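Local coordinates for probable oxidoreductase (Pseudomonas aeruginosa pa01, PDB 4B7C), which probably catalyses NADP(H)-dependent oxidation or reduction as a member of the medium-chain dehydrogenase/reductase family, at the interface of chains A and B. Numbering follows the deposited sequence. Chains: chain A/B, Probable oxidoreductase.

The interface of chains A and B. Residues chain A 227-228, 231, 249, 251-252; chain B 265-266, 269.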
ATOM      1  N   GLY A 227      -5.599  -8.064   8.736  1.00 38.20           N
ATOM      2  CA  GLY A 227      -4.607  -7.057   9.080  1.00 37.22           C
ATOM      3  C   GLY A 227      -3.709  -7.472  10.228  1.00 37.16           C
ATOM      4  O   GLY A 227      -3.376  -8.655  10.389  1.00 36.43           O
ATOM      5  N   GLY A 228      -3.290  -6.482  11.018  1.00 37.16           N
ATOM      6  CA  GLY A 228      -2.495  -6.725  12.227  1.00 33.29           C
ATOM      7  C   GLY A 228      -1.196  -7.454  12.001  1.00 34.84           C
ATOM      8  O   GLY A 228      -0.544  -7.298  10.968  1.00 38.12           O
ATOM      9  N   LEU A 231      -0.773  -9.620   8.679  1.00 32.28           N
ATOM     10  CA  LEU A 231      -0.342  -8.772   7.556  1.00 33.28           C
ATOM     11  C   LEU A 231       1.150  -8.468   7.633  1.00 34.39           C
ATOM     12  O   LEU A 231       1.890  -8.617   6.653  1.00 33.25           O
ATOM     13  CB  LEU A 231      -1.134  -7.467   7.524  1.00 32.59           C
ATOM     14  CG  LEU A 231      -0.574  -6.348   6.631  1.00 33.62           C
ATOM     15  CD1 LEU A 231      -0.465  -6.810   5.180  1.00 32.02           C
ATOM     16  CD2 LEU A 231      -1.403  -5.073   6.742  1.00 31.08           C
ATOM     17  N   ALA A 249      -9.953  -5.403   8.317  1.00 41.58           N
ATOM     18  CA  ALA A 249      -9.002  -5.665   9.397  1.00 44.99           C
ATOM     19  C   ALA A 249      -9.773  -5.957  10.677  1.00 46.02           C
ATOM     20  O   ALA A 249     -10.788  -5.338  10.910  1.00 47.57           O
ATOM     21  CB  ALA A 249      -8.078  -4.475   9.602  1.00 46.51           C
ATOM     22  N   SER A 251      -8.982  -5.279  13.726  1.00 65.48           N
ATOM     23  CA  SER A 251      -8.868  -4.100  14.593  1.00 69.08           C
ATOM     24  C   SER A 251      -9.769  -2.957  14.132  1.00 71.02           C
ATOM     25  O   SER A 251     -10.026  -2.008  14.875  1.00 75.88           O
ATOM     26  CB  SER A 251      -7.439  -3.578  14.581  1.00 71.09           C
ATOM     27  OG  SER A 251      -7.112  -3.040  13.316  1.00 71.71           O
ATOM     28  N   GLN A 252     -10.261  -3.072  12.907  1.00 69.55           N
ATOM     29  CA  GLN A 252     -10.838  -1.970  12.153  1.00 71.24           C
ATOM     30  C   GLN A 252     -12.056  -1.389  12.794  1.00 71.70           C
ATOM     31  O   GLN A 252     -12.397  -0.275  12.471  1.00 75.45           O
ATOM     32  CB  GLN A 252     -11.314  -2.524  10.824  1.00 68.35           C
ATOM     33  CG  GLN A 252     -11.972  -1.577   9.835  1.00 68.34           C
ATOM     34  CD  GLN A 252     -12.614  -2.343   8.694  1.00 66.78           C
ATOM     35  OE1 GLN A 252     -12.376  -3.545   8.545  1.00 60.11           O
ATOM     36  NE2 GLN A 252     -13.401  -1.655   7.867  1.00 65.94           N
TER
ATOM     37  N   TYR B 265      -2.784   3.052   8.310  1.00 40.59           N
ATOM     38  CA  TYR B 265      -2.718   2.409   6.977  1.00 42.30           C
ATOM     39  C   TYR B 265      -4.099   2.044   6.421  1.00 40.54           C
ATOM     40  O   TYR B 265      -4.288   2.007   5.213  1.00 40.21           O
ATOM     41  CB  TYR B 265      -1.810   1.174   7.002  1.00 41.20           C
ATOM     42  CG  TYR B 265      -2.504  -0.084   7.445  1.00 43.89           C
ATOM     43  CD1 TYR B 265      -2.687  -0.368   8.796  1.00 45.30           C
ATOM     44  CD2 TYR B 265      -2.981  -0.997   6.513  1.00 43.97           C
ATOM     45  CE1 TYR B 265      -3.332  -1.525   9.203  1.00 46.98           C
ATOM     46  CE2 TYR B 265      -3.633  -2.150   6.905  1.00 44.90           C
ATOM     47  CZ  TYR B 265      -3.804  -2.414   8.246  1.00 46.74           C
ATOM     48  OH  TYR B 265      -4.457  -3.553   8.619  1.00 44.92           O
ATOM     49  N   LEU B 266      -5.068   1.812   7.303  1.00 39.22           N
ATOM     50  CA  LEU B 266      -6.441   1.489   6.877  1.00 38.08           C
ATOM     51  C   LEU B 266      -7.136   2.644   6.179  1.00 35.97           C
ATOM     52  O   LEU B 266      -8.189   2.477   5.564  1.00 36.58           O
ATOM     53  CB  LEU B 266      -7.287   0.976   8.048  1.00 39.66           C
ATOM     54  CG  LEU B 266      -7.019  -0.480   8.435  1.00 41.06           C
ATOM     55  CD1 LEU B 266      -7.772  -0.847   9.712  1.00 43.64           C
ATOM     56  CD2 LEU B 266      -7.407  -1.413   7.283  1.00 37.63           C
ATOM     57  N   LEU B 269      -7.847   1.686   2.797  1.00 35.72           N
ATOM     58  CA  LEU B 269      -9.152   1.029   2.615  1.00 36.35           C
ATOM     59  C   LEU B 269     -10.288   2.055   2.513  1.00 34.14           C
ATOM     60  O   LEU B 269     -11.049   2.073   1.545  1.00 33.48           O
ATOM     61  CB  LEU B 269      -9.415   0.049   3.770  1.00 37.98           C
ATOM     62  CG  LEU B 269     -10.781  -0.654   3.821  1.00 39.95           C
ATOM     63  CD1 LEU B 269     -11.105  -1.375   2.533  1.00 42.50           C
ATOM     64  CD2 LEU B 269     -10.788  -1.647   4.969  1.00 42.68           C
TER
HETATM   65  O   HOH W   1      -4.879  -3.570  11.294  1.00 42.61           O
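The loop 265-266 and the short helix 267-270 of chain B, the latter through B:Leu269, pack against chain A at A:Gly227, the first turns of helix 228-235, A:Ala249 and the 3-10 helix 250-253. All belong to the Rossmann-type nucleotide-binding part of this medium-chain dehydrogenase/reductase, and the patch is one portion of a two-fold symmetric interface whose twin has the chains exchanged; the dimer of the crystal may or may not be the form in solution. B:Tyr265 has CG in the crowded position between backbone N and carbonyl carbon (chi1 85°), which sends its ring towards the Gly-Gly turn. The phenol OH of B:Tyr265 lies 3.5 Å from A:Gly227 CA, a residue with no side chain to hinder the approach. A:Leu231, with CG anti to its backbone N (chi1 166°), meets the ring tip to tip, CD2 standing 3.7 Å from B:Tyr265 CE2. Polar linkage is by water: water 1 O lies in the ring plane at its edge, 2.7 Å from B:Tyr265 OH and 3.1 Å from A:Ser251 OG, with a weak contact to A:Gly228 N. B:Leu266 packs on the tyrosine of its own chain, CG 3.7 Å above one ring face and offset towards the rim. The CD1 branch of B:Leu266 reaches A:Ala249 CB at 3.6 Å and also touches A:Gln252 CB, while CD2 stands a little farther from the alanine methyl. Farther along, the extended A:Gln252 crosses B:Leu269 at about a right angle, A:Gln252 NE2 being 3.9 Å from B:Leu269 CD2. The A:Gln252 amide is likely held in this orientation by A:Ala249 N, which donates to A:Gln252 OE1 at 3.1 Å from above the carbonyl plane (153° at H).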